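Local coordinates for protein probable benzoylformate decarboxylase (Rhodococcus jostii, PDB 7ORX) that belongs to the thiamine diphosphate-dependent enzyme family and holds thiamine diphosphate together with a sodium ion in a tetrameric assembly, at residues I455-R465 and G478-F486; V352-L361 and I522-E530. All coordinates share one frame; numbering follows the deposited sequence.

Interaction 1. Residues I455-R465 and G478-F486. With NA (sodium ion), chain J; TPP (thiamine diphosphate), chain I.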
loop_
_atom_site.group_PDB
_atom_site.type_symbol
_atom_site.label_atom_id
_atom_site.label_comp_id
_atom_site.label_asym_id
_atom_site.label_seq_id
_atom_site.Cartn_x
_atom_site.Cartn_y
_atom_site.Cartn_z
ATOM N N ILE C 455 1.583 -34.696 -20.420
ATOM C CA ILE C 455 0.248 -34.143 -20.074
ATOM C C ILE C 455 -0.590 -35.324 -19.593
ATOM O O ILE C 455 -0.750 -36.217 -20.365
ATOM C CB ILE C 455 -0.394 -33.471 -21.298
ATOM C CG1 ILE C 455 0.480 -32.374 -21.916
ATOM C CG2 ILE C 455 -1.756 -32.948 -20.937
ATOM C CD1 ILE C 455 0.956 -31.349 -20.945
ATOM N N LEU C 456 -1.041 -35.347 -18.349
ATOM C CA LEU C 456 -2.016 -36.333 -17.865
ATOM C C LEU C 456 -3.371 -35.732 -18.171
ATOM O O LEU C 456 -3.752 -34.804 -17.464
ATOM C CB LEU C 456 -1.874 -36.553 -16.370
ATOM C CG LEU C 456 -0.683 -37.399 -15.957
ATOM C CD1 LEU C 456 0.586 -36.613 -16.056
ATOM C CD2 LEU C 456 -0.800 -37.852 -14.521
ATOM N N ASN C 457 -4.012 -36.209 -19.237
ATOM C CA ASN C 457 -5.274 -35.647 -19.765
ATOM C C ASN C 457 -6.448 -36.510 -19.305
ATOM O O ASN C 457 -6.694 -37.546 -19.959
ATOM C CB ASN C 457 -5.255 -35.579 -21.290
ATOM C CG ASN C 457 -6.537 -34.993 -21.852
ATOM O OD1 ASN C 457 -7.525 -34.854 -21.135
ATOM N ND2 ASN C 457 -6.517 -34.615 -23.121
ATOM N N ASN C 458 -7.182 -36.077 -18.276
ATOM C CA ASN C 458 -8.405 -36.769 -17.815
ATOM C C ASN C 458 -9.658 -35.960 -18.201
ATOM O O ASN C 458 -10.749 -36.310 -17.743
ATOM C CB ASN C 458 -8.288 -37.216 -16.354
ATOM C CG ASN C 458 -8.043 -36.146 -15.335
ATOM O OD1 ASN C 458 -8.132 -34.968 -15.638
ATOM N ND2 ASN C 458 -7.725 -36.581 -14.125
ATOM N N GLY C 459 -9.538 -34.984 -19.099
ATOM C CA GLY C 459 -10.669 -34.228 -19.676
ATOM C C GLY C 459 -11.328 -33.267 -18.692
ATOM O O GLY C 459 -12.346 -32.673 -19.068
ATOM N N THR C 460 -10.756 -33.090 -17.495
ATOM C CA THR C 460 -11.406 -32.453 -16.323
ATOM C C THR C 460 -10.371 -31.735 -15.424
ATOM O O THR C 460 -9.131 -32.019 -15.498
ATOM C CB THR C 460 -12.215 -33.516 -15.571
ATOM O OG1 THR C 460 -13.173 -32.897 -14.711
ATOM C CG2 THR C 460 -11.351 -34.443 -14.751
ATOM N N TYR C 461 -10.879 -30.827 -14.588
ATOM C CA TYR C 461 -10.211 -30.316 -13.365
ATOM C C TYR C 461 -10.490 -31.310 -12.235
ATOM O O TYR C 461 -11.446 -31.132 -11.478
ATOM C CB TYR C 461 -10.711 -28.905 -13.031
ATOM C CG TYR C 461 -10.333 -27.807 -13.999
ATOM C CD1 TYR C 461 -9.120 -27.795 -14.666
ATOM C CD2 TYR C 461 -11.177 -26.729 -14.188
ATOM C CE1 TYR C 461 -8.770 -26.756 -15.509
ATOM C CE2 TYR C 461 -10.837 -25.677 -15.027
ATOM C CZ TYR C 461 -9.622 -25.684 -15.689
ATOM O OH TYR C 461 -9.251 -24.645 -16.502
ATOM N N GLY C 462 -9.694 -32.368 -12.168
ATOM C CA GLY C 462 -9.942 -33.530 -11.290
ATOM C C GLY C 462 -9.963 -33.166 -9.816
ATOM O O GLY C 462 -10.913 -33.587 -9.134
ATOM N N ALA C 463 -8.967 -32.413 -9.320
ATOM C CA ALA C 463 -8.828 -32.077 -7.880
ATOM C C ALA C 463 -10.008 -31.206 -7.428
ATOM O O ALA C 463 -10.320 -31.264 -6.232
ATOM C CB ALA C 463 -7.500 -31.400 -7.606
ATOM N N LEU C 464 -10.631 -30.445 -8.342
ATOM C CA LEU C 464 -11.829 -29.593 -8.077
ATOM C C LEU C 464 -13.100 -30.430 -7.995
ATOM O O LEU C 464 -14.039 -29.951 -7.336
ATOM C CB LEU C 464 -12.005 -28.533 -9.170
ATOM C CG LEU C 464 -11.044 -27.351 -9.136
ATOM C CD1 LEU C 464 -11.621 -26.225 -9.986
ATOM C CD2 LEU C 464 -10.762 -26.906 -7.692
ATOM N N ARG C 465 -13.152 -31.574 -8.698
ATOM C CA ARG C 465 -14.207 -32.607 -8.509
ATOM C C ARG C 465 -14.009 -33.288 -7.152
ATOM O O ARG C 465 -15.021 -33.484 -6.471
ATOM C CB ARG C 465 -14.190 -33.623 -9.646
ATOM C CG ARG C 465 -14.661 -33.069 -10.982
ATOM C CD ARG C 465 -14.958 -34.200 -11.953
ATOM N NE ARG C 465 -15.675 -33.672 -13.096
ATOM C CZ ARG C 465 -16.954 -33.342 -13.088
ATOM N NH1 ARG C 465 -17.678 -33.493 -11.992
ATOM N NH2 ARG C 465 -17.501 -32.823 -14.173
ATOM N N GLY C 478 -17.925 -25.352 -14.878
ATOM C CA GLY C 478 -16.500 -25.205 -15.265
ATOM C C GLY C 478 -15.572 -26.227 -14.618
ATOM O O GLY C 478 -14.400 -25.902 -14.461
ATOM N N LEU C 479 -16.051 -27.444 -14.316
ATOM C CA LEU C 479 -15.197 -28.536 -13.786
ATOM C C LEU C 479 -14.515 -29.275 -14.942
ATOM O O LEU C 479 -13.479 -29.917 -14.691
ATOM C CB LEU C 479 -16.039 -29.477 -12.924
ATOM C CG LEU C 479 -16.545 -28.901 -11.602
ATOM C CD1 LEU C 479 -17.377 -29.936 -10.839
ATOM C CD2 LEU C 479 -15.393 -28.358 -10.725
ATOM N N ASP C 480 -15.049 -29.159 -16.166
ATOM C CA ASP C 480 -14.642 -29.998 -17.328
ATOM C C ASP C 480 -13.907 -29.167 -18.381
ATOM O O ASP C 480 -14.419 -28.099 -18.742
ATOM C CB ASP C 480 -15.845 -30.692 -17.950
ATOM C CG ASP C 480 -16.424 -31.776 -17.063
ATOM O OD1 ASP C 480 -15.670 -32.342 -16.241
ATOM O OD2 ASP C 480 -17.637 -32.072 -17.229
ATOM N N VAL C 481 -12.773 -29.678 -18.880
ATOM C CA VAL C 481 -11.981 -29.027 -19.960
ATOM C C VAL C 481 -11.838 -30.006 -21.130
ATOM O O VAL C 481 -10.727 -30.400 -21.500
ATOM C CB VAL C 481 -10.646 -28.462 -19.408
ATOM C CG1 VAL C 481 -10.910 -27.417 -18.328
ATOM C CG2 VAL C 481 -9.702 -29.536 -18.878
ATOM N N PRO C 482 -12.975 -30.405 -21.767
ATOM C CA PRO C 482 -12.958 -31.277 -22.955
ATOM C C PRO C 482 -12.581 -30.502 -24.229
ATOM O O PRO C 482 -12.742 -29.314 -24.233
ATOM C CB PRO C 482 -14.412 -31.788 -23.028
ATOM C CG PRO C 482 -15.230 -30.616 -22.515
ATOM C CD PRO C 482 -14.366 -30.039 -21.399
ATOM N N GLY C 483 -12.094 -31.184 -25.257
ATOM C CA GLY C 483 -11.914 -30.635 -26.618
ATOM C C GLY C 483 -10.600 -29.884 -26.778
ATOM O O GLY C 483 -10.610 -28.888 -27.537
ATOM N N ILE C 484 -9.528 -30.319 -26.081
ATOM C CA ILE C 484 -8.139 -29.796 -26.202
ATOM C C ILE C 484 -7.245 -30.912 -26.737
ATOM O O ILE C 484 -7.141 -31.951 -26.059
ATOM C CB ILE C 484 -7.617 -29.326 -24.838
ATOM C CG1 ILE C 484 -8.526 -28.248 -24.245
ATOM C CG2 ILE C 484 -6.145 -28.892 -24.909
ATOM C CD1 ILE C 484 -8.129 -27.856 -22.828
ATOM N N ASP C 485 -6.566 -30.685 -27.862
ATOM C CA ASP C 485 -5.545 -31.616 -28.404
ATOM C C ASP C 485 -4.153 -31.033 -28.125
ATOM O O ASP C 485 -3.739 -30.142 -28.873
ATOM C CB ASP C 485 -5.764 -31.859 -29.894
ATOM C CG ASP C 485 -4.959 -33.027 -30.467
ATOM O OD1 ASP C 485 -4.093 -33.538 -29.739
ATOM O OD2 ASP C 485 -5.217 -33.451 -31.640
ATOM N N PHE C 486 -3.440 -31.552 -27.124
ATOM C CA PHE C 486 -2.091 -31.079 -26.703
ATOM C C PHE C 486 -1.045 -31.389 -27.765
ATOM O O PHE C 486 -0.042 -30.698 -27.812
ATOM C CB PHE C 486 -1.698 -31.682 -25.354
ATOM C CG PHE C 486 -2.550 -31.098 -24.265
ATOM C CD1 PHE C 486 -2.213 -29.888 -23.687
ATOM C CD2 PHE C 486 -3.753 -31.685 -23.918
ATOM C CE1 PHE C 486 -3.022 -29.322 -22.722
ATOM C CE2 PHE C 486 -4.572 -31.111 -22.966
ATOM C CZ PHE C 486 -4.201 -29.926 -22.370
HETATM NA NA NA J . -7.368 -33.003 -15.470
HETATM N "N1'" TPP I . -6.282 -21.038 -11.124
HETATM C "C2'" TPP I . -4.994 -21.031 -10.756
HETATM C CM2 TPP I . -4.089 -20.022 -11.383
HETATM N "N3'" TPP I . -4.458 -21.856 -9.858
HETATM C "C4'" TPP I . -5.270 -22.753 -9.277
HETATM N "N4'" TPP I . -4.703 -23.564 -8.373
HETATM C "C5'" TPP I . -6.642 -22.851 -9.608
HETATM C "C6'" TPP I . -7.088 -21.937 -10.544
HETATM C "C7'" TPP I . -7.580 -23.874 -8.986
HETATM N N3 TPP I . -7.287 -25.274 -9.383
HETATM C C2 TPP I . -6.768 -26.159 -8.527
HETATM S S1 TPP I . -6.603 -27.729 -9.197
HETATM C C5 TPP I . -7.275 -27.136 -10.687
HETATM C C4 TPP I . -7.512 -25.799 -10.657
HETATM C CM4 TPP I . -8.001 -24.968 -11.807
HETATM C C6 TPP I . -7.583 -28.080 -11.816
HETATM C C7 TPP I . -6.403 -28.373 -12.695
HETATM O O7 TPP I . -6.257 -29.805 -12.723
HETATM P PA TPP I . -5.406 -30.531 -13.863
HETATM O O1A TPP I . -4.120 -29.903 -14.288
HETATM O O2A TPP I . -6.402 -30.767 -14.949
HETATM O O3A TPP I . -5.094 -31.859 -13.020
HETATM P PB TPP I . -6.134 -32.918 -12.347
HETATM O O1B TPP I . -5.316 -34.023 -11.699
HETATM O O2B TPP I . -6.985 -32.150 -11.359
HETATM O O3B TPP I . -6.943 -33.419 -13.523
HETATM O O HOH W 1 -5.373 -34.268 -15.614
#
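Val481 CG1 lies over one face of the Tyr461 ring, 3.7 Å from its centroid and 22° off the normal, a CH-pi contact displaced toward the rim. The opposite face carries CM4 of thiamine diphosphate, while Gly478 O sits at the ring edge near its plane. Phe486 is faced more squarely by Ile455 CG2, the branch anti to the backbone N, which stands over the ring centre; Ile484 CG2 lies over the other face, nearer the rim. Asn457 ND2 comes to the edge of this ring but gives its hydrogen bond to Glu523 OE2. The Arg465 guanidinium has Leu479 CB and CD1 over one face. Its NH2 meets the syn side of Asp480 OD1 at 2.8 Å, a nearly straight salt bridge in the guanidinium plane but out of the plane of the carboxylate, which is turned 39° against it. Between these groups the backbones form a single bridge, Thr460 with Asp480: Tyr461 N donates to Leu479 O at 2.8 Å, and Val481 N to Gly459 O at 3.0 Å. The strand end and loop 457-462 belong to the cofactor-binding motif of thiamine diphosphate enzymes, in which an Asp and an Asn hold a metal against the diphosphate, and 478-486 packs against them. Here Asn457 OD1 accepts from Gly459 N in an Asx turn. The sodium ion is coordinated by Thr460 O, Asn458 and Asp431. Ala463 N, in the following helix, reaches TPP O2B at 2.9 Å. Asn26 of the second subunit holds Tyr461 OH.

Interaction 2. Residues V352-L361 and I522-E530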
loop_
_atom_site.group_PDB
_atom_site.type_symbol
_atom_site.label_atom_id
_atom_site.label_comp_id
_atom_site.label_asym_id
_atom_site.label_seq_id
_atom_site.Cartn_x
_atom_site.Cartn_y
_atom_site.Cartn_z
ATOM N N VAL C 352 -7.935 -50.403 -15.225
ATOM C CA VAL C 352 -9.251 -50.713 -15.855
ATOM C C VAL C 352 -9.891 -49.367 -16.227
ATOM O O VAL C 352 -10.079 -48.535 -15.335
ATOM C CB VAL C 352 -10.124 -51.617 -14.953
ATOM C CG1 VAL C 352 -10.638 -50.896 -13.705
ATOM C CG2 VAL C 352 -11.248 -52.280 -15.750
ATOM N N GLY C 353 -10.142 -49.163 -17.528
ATOM C CA GLY C 353 -10.561 -47.887 -18.134
ATOM C C GLY C 353 -10.077 -47.783 -19.576
ATOM O O GLY C 353 -9.298 -48.661 -20.024
ATOM N N ALA C 354 -10.531 -46.749 -20.292
ATOM C CA ALA C 354 -10.124 -46.464 -21.685
ATOM C C ALA C 354 -8.650 -46.015 -21.735
ATOM O O ALA C 354 -8.038 -46.164 -22.820
ATOM C CB ALA C 354 -11.056 -45.443 -22.297
ATOM N N GLY C 355 -8.094 -45.492 -20.626
ATOM C CA GLY C 355 -6.705 -44.986 -20.547
ATOM C C GLY C 355 -5.921 -45.595 -19.389
ATOM O O GLY C 355 -6.264 -46.718 -18.950
ATOM N N LEU C 356 -4.895 -44.874 -18.920
ATOM C CA LEU C 356 -3.997 -45.276 -17.805
ATOM C C LEU C 356 -4.540 -44.693 -16.487
ATOM O O LEU C 356 -5.023 -43.566 -16.479
ATOM C CB LEU C 356 -2.595 -44.717 -18.054
ATOM C CG LEU C 356 -1.744 -45.272 -19.192
ATOM C CD1 LEU C 356 -0.855 -46.391 -18.725
ATOM C CD2 LEU C 356 -2.558 -45.703 -20.369
ATOM N N ASP C 357 -4.428 -45.426 -15.387
ATOM C CA ASP C 357 -4.582 -44.870 -14.016
ATOM C C ASP C 357 -3.275 -44.186 -13.687
ATOM O O ASP C 357 -2.209 -44.651 -14.076
ATOM C CB ASP C 357 -4.888 -45.924 -12.950
ATOM C CG ASP C 357 -6.377 -46.205 -12.781
ATOM O OD1 ASP C 357 -7.114 -46.208 -13.816
ATOM O OD2 ASP C 357 -6.806 -46.398 -11.617
ATOM N N PRO C 358 -3.326 -43.010 -13.038
ATOM C CA PRO C 358 -2.090 -42.321 -12.659
ATOM C C PRO C 358 -1.083 -43.241 -11.944
ATOM O O PRO C 358 0.065 -43.159 -12.254
ATOM C CB PRO C 358 -2.633 -41.183 -11.787
ATOM C CG PRO C 358 -3.930 -40.841 -12.476
ATOM C CD PRO C 358 -4.539 -42.216 -12.770
ATOM N N ALA C 359 -1.522 -44.126 -11.054
ATOM C CA ALA C 359 -0.619 -45.040 -10.308
ATOM C C ALA C 359 0.154 -45.912 -11.299
ATOM O O ALA C 359 1.317 -46.146 -11.079
ATOM C CB ALA C 359 -1.383 -45.869 -9.305
ATOM N N GLN C 360 -0.461 -46.348 -12.384
ATOM C CA GLN C 360 0.230 -47.187 -13.400
ATOM C C GLN C 360 1.143 -46.315 -14.247
ATOM O O GLN C 360 2.250 -46.761 -14.584
ATOM C CB GLN C 360 -0.754 -47.916 -14.310
ATOM C CG GLN C 360 -0.052 -48.959 -15.163
ATOM C CD GLN C 360 -0.963 -49.543 -16.216
ATOM O OE1 GLN C 360 -0.684 -50.602 -16.778
ATOM N NE2 GLN C 360 -2.048 -48.839 -16.514
ATOM N N LEU C 361 0.687 -45.128 -14.615
ATOM C CA LEU C 361 1.526 -44.199 -15.404
ATOM C C LEU C 361 2.806 -43.908 -14.628
ATOM O O LEU C 361 3.861 -43.909 -15.228
ATOM C CB LEU C 361 0.759 -42.915 -15.703
ATOM C CG LEU C 361 1.544 -41.908 -16.518
ATOM C CD1 LEU C 361 2.047 -42.511 -17.814
ATOM C CD2 LEU C 361 0.711 -40.677 -16.802
ATOM N N ILE C 522 4.314 -35.930 -24.530
ATOM C CA ILE C 522 3.443 -37.132 -24.607
ATOM C C ILE C 522 2.116 -36.773 -23.967
ATOM O O ILE C 522 2.133 -36.445 -22.815
ATOM C CB ILE C 522 4.105 -38.292 -23.869
ATOM C CG1 ILE C 522 5.409 -38.699 -24.539
ATOM C CG2 ILE C 522 3.165 -39.450 -23.748
ATOM C CD1 ILE C 522 6.354 -39.403 -23.592
ATOM N N GLU C 523 1.006 -36.857 -24.693
ATOM C CA GLU C 523 -0.336 -36.663 -24.112
ATOM C C GLU C 523 -0.824 -38.043 -23.718
ATOM O O GLU C 523 -1.002 -38.830 -24.586
ATOM C CB GLU C 523 -1.269 -35.983 -25.098
ATOM C CG GLU C 523 -2.661 -35.792 -24.543
ATOM C CD GLU C 523 -3.707 -35.293 -25.548
ATOM O OE1 GLU C 523 -3.312 -34.882 -26.669
ATOM O OE2 GLU C 523 -4.930 -35.306 -25.222
ATOM N N VAL C 524 -0.911 -38.352 -22.445
ATOM C CA VAL C 524 -1.427 -39.649 -21.938
ATOM C C VAL C 524 -2.896 -39.425 -21.648
ATOM O O VAL C 524 -3.185 -38.486 -20.941
ATOM C CB VAL C 524 -0.718 -40.088 -20.650
ATOM C CG1 VAL C 524 -1.299 -41.373 -20.114
ATOM C CG2 VAL C 524 0.775 -40.219 -20.860
ATOM N N ARG C 525 -3.774 -40.275 -22.152
ATOM C CA ARG C 525 -5.190 -40.307 -21.732
ATOM C C ARG C 525 -5.236 -41.044 -20.393
ATOM O O ARG C 525 -4.780 -42.206 -20.330
ATOM C CB ARG C 525 -6.050 -40.975 -22.810
ATOM C CG ARG C 525 -7.515 -40.603 -22.707
ATOM C CD ARG C 525 -8.359 -41.773 -22.248
ATOM N NE ARG C 525 -8.941 -42.515 -23.375
ATOM C CZ ARG C 525 -10.210 -42.438 -23.802
ATOM N NH1 ARG C 525 -11.072 -41.625 -23.211
ATOM N NH2 ARG C 525 -10.617 -43.187 -24.824
ATOM N N THR C 526 -5.742 -40.383 -19.350
ATOM C CA THR C 526 -5.810 -40.918 -17.963
ATOM C C THR C 526 -7.267 -41.045 -17.519
ATOM O O THR C 526 -8.146 -40.403 -18.164
ATOM C CB THR C 526 -5.027 -40.048 -16.970
ATOM O OG1 THR C 526 -5.577 -38.734 -17.000
ATOM C CG2 THR C 526 -3.541 -40.008 -17.262
ATOM N N ASN C 527 -7.506 -41.847 -16.475
ATOM C CA ASN C 527 -8.854 -42.115 -15.903
ATOM C C ASN C 527 -9.016 -41.356 -14.588
ATOM O O ASN C 527 -8.075 -41.402 -13.680
ATOM C CB ASN C 527 -9.108 -43.595 -15.615
ATOM C CG ASN C 527 -8.581 -44.493 -16.710
ATOM O OD1 ASN C 527 -8.836 -44.258 -17.902
ATOM N ND2 ASN C 527 -7.827 -45.499 -16.304
ATOM N N PHE C 528 -10.173 -40.706 -14.472
ATOM C CA PHE C 528 -10.605 -39.992 -13.251
ATOM C C PHE C 528 -11.743 -40.811 -12.640
ATOM O O PHE C 528 -12.736 -41.016 -13.389
ATOM C CB PHE C 528 -10.976 -38.530 -13.557
ATOM C CG PHE C 528 -11.320 -37.776 -12.300
ATOM C CD1 PHE C 528 -10.360 -37.595 -11.307
ATOM C CD2 PHE C 528 -12.617 -37.335 -12.067
ATOM C CE1 PHE C 528 -10.680 -36.966 -10.116
ATOM C CE2 PHE C 528 -12.934 -36.716 -10.870
ATOM C CZ PHE C 528 -11.969 -36.533 -9.896
ATOM N N ASP C 529 -11.581 -41.243 -11.377
ATOM C CA ASP C 529 -12.605 -41.942 -10.536
ATOM C C ASP C 529 -13.865 -41.077 -10.323
ATOM O O ASP C 529 -13.801 -40.076 -9.558
ATOM C CB ASP C 529 -12.056 -42.343 -9.155
ATOM C CG ASP C 529 -11.011 -43.442 -9.184
ATOM O OD1 ASP C 529 -9.826 -43.056 -9.177
ATOM O OD2 ASP C 529 -11.385 -44.663 -9.222
ATOM N N GLU C 530 -14.977 -41.449 -10.990
ATOM C CA GLU C 530 -16.327 -40.820 -10.876
ATOM C C GLU C 530 -17.199 -41.701 -9.965
ATOM O O GLU C 530 -18.243 -41.190 -9.480
ATOM C CB GLU C 530 -16.923 -40.539 -12.274
ATOM C CG GLU C 530 -16.043 -39.604 -13.108
ATOM C CD GLU C 530 -16.759 -38.639 -14.045
ATOM O OE1 GLU C 530 -16.307 -37.467 -14.152
ATOM O OE2 GLU C 530 -17.772 -39.064 -14.652
#
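With CG set anti to its carbonyl carbon (chi1 -41°), Asn527 turns its amide in among Gly355 and Asp357, where both ends are used. OD1 accepts from Gly355 N at 3.1 Å, in the carbonyl plane and on a lone pair. ND2 donates to Asp357 OD1 at 2.7 Å; the 165° bond lies in the amide plane, with the carboxylate turned 65° from it. A weak bond from ND2 to Gly355 O is added, and two good bonds and a weak one, on both ends of the amide, hold its rotation. Arg525 is bent at chi2 and chi3, which folds its guanidinium back over the turn: Ala354 CB lies above the centre of one face, 3.4 Å from NH2.

Alongside, the backbones make a single bridge between Leu356 and Thr526. Leu356 N donates to Arg525 O at 3.0 Å, and Asn527 N returns a bond to Leu356 O at 3.0 Å. On the buried side, Leu361 and Val524 meet tip to tip, CD2 to CG1 at 3.9 Å, while Leu356 crosses Val524 at about a right angle. Phe506 of helix 503-515 packs on Leu361 and Val524 as well. The loop ahead of helix 358-368 thus bridges the residues just past strand 520-525, and Leu361 of the helix packs on the strand, as helices flank the parallel sheet of an alpha/beta domain.

How the interactions relate
From the N terminus, 352-361 comes first and leads into helix 358-368; its partner 522-530 arrives only after 160 intervening residues, so interaction 2 closes a long loop spanning most of the C-terminal parallel sheet. Interaction 1 is nested inside it, with 12 residues, partly helical, between 455-465 and 478-486. The two meet where strands 452-457 and 520-525 run side by side: Asn457 N lies 3.0 Å from Val524 O, a probable hydrogen bond. Asn458 also packs on Thr526, and Gly462 O on Phe528 CZ. Interaction 1 ties the sheet to the cofactor site and the second subunit, and interaction 2 ties it to helix 358-368.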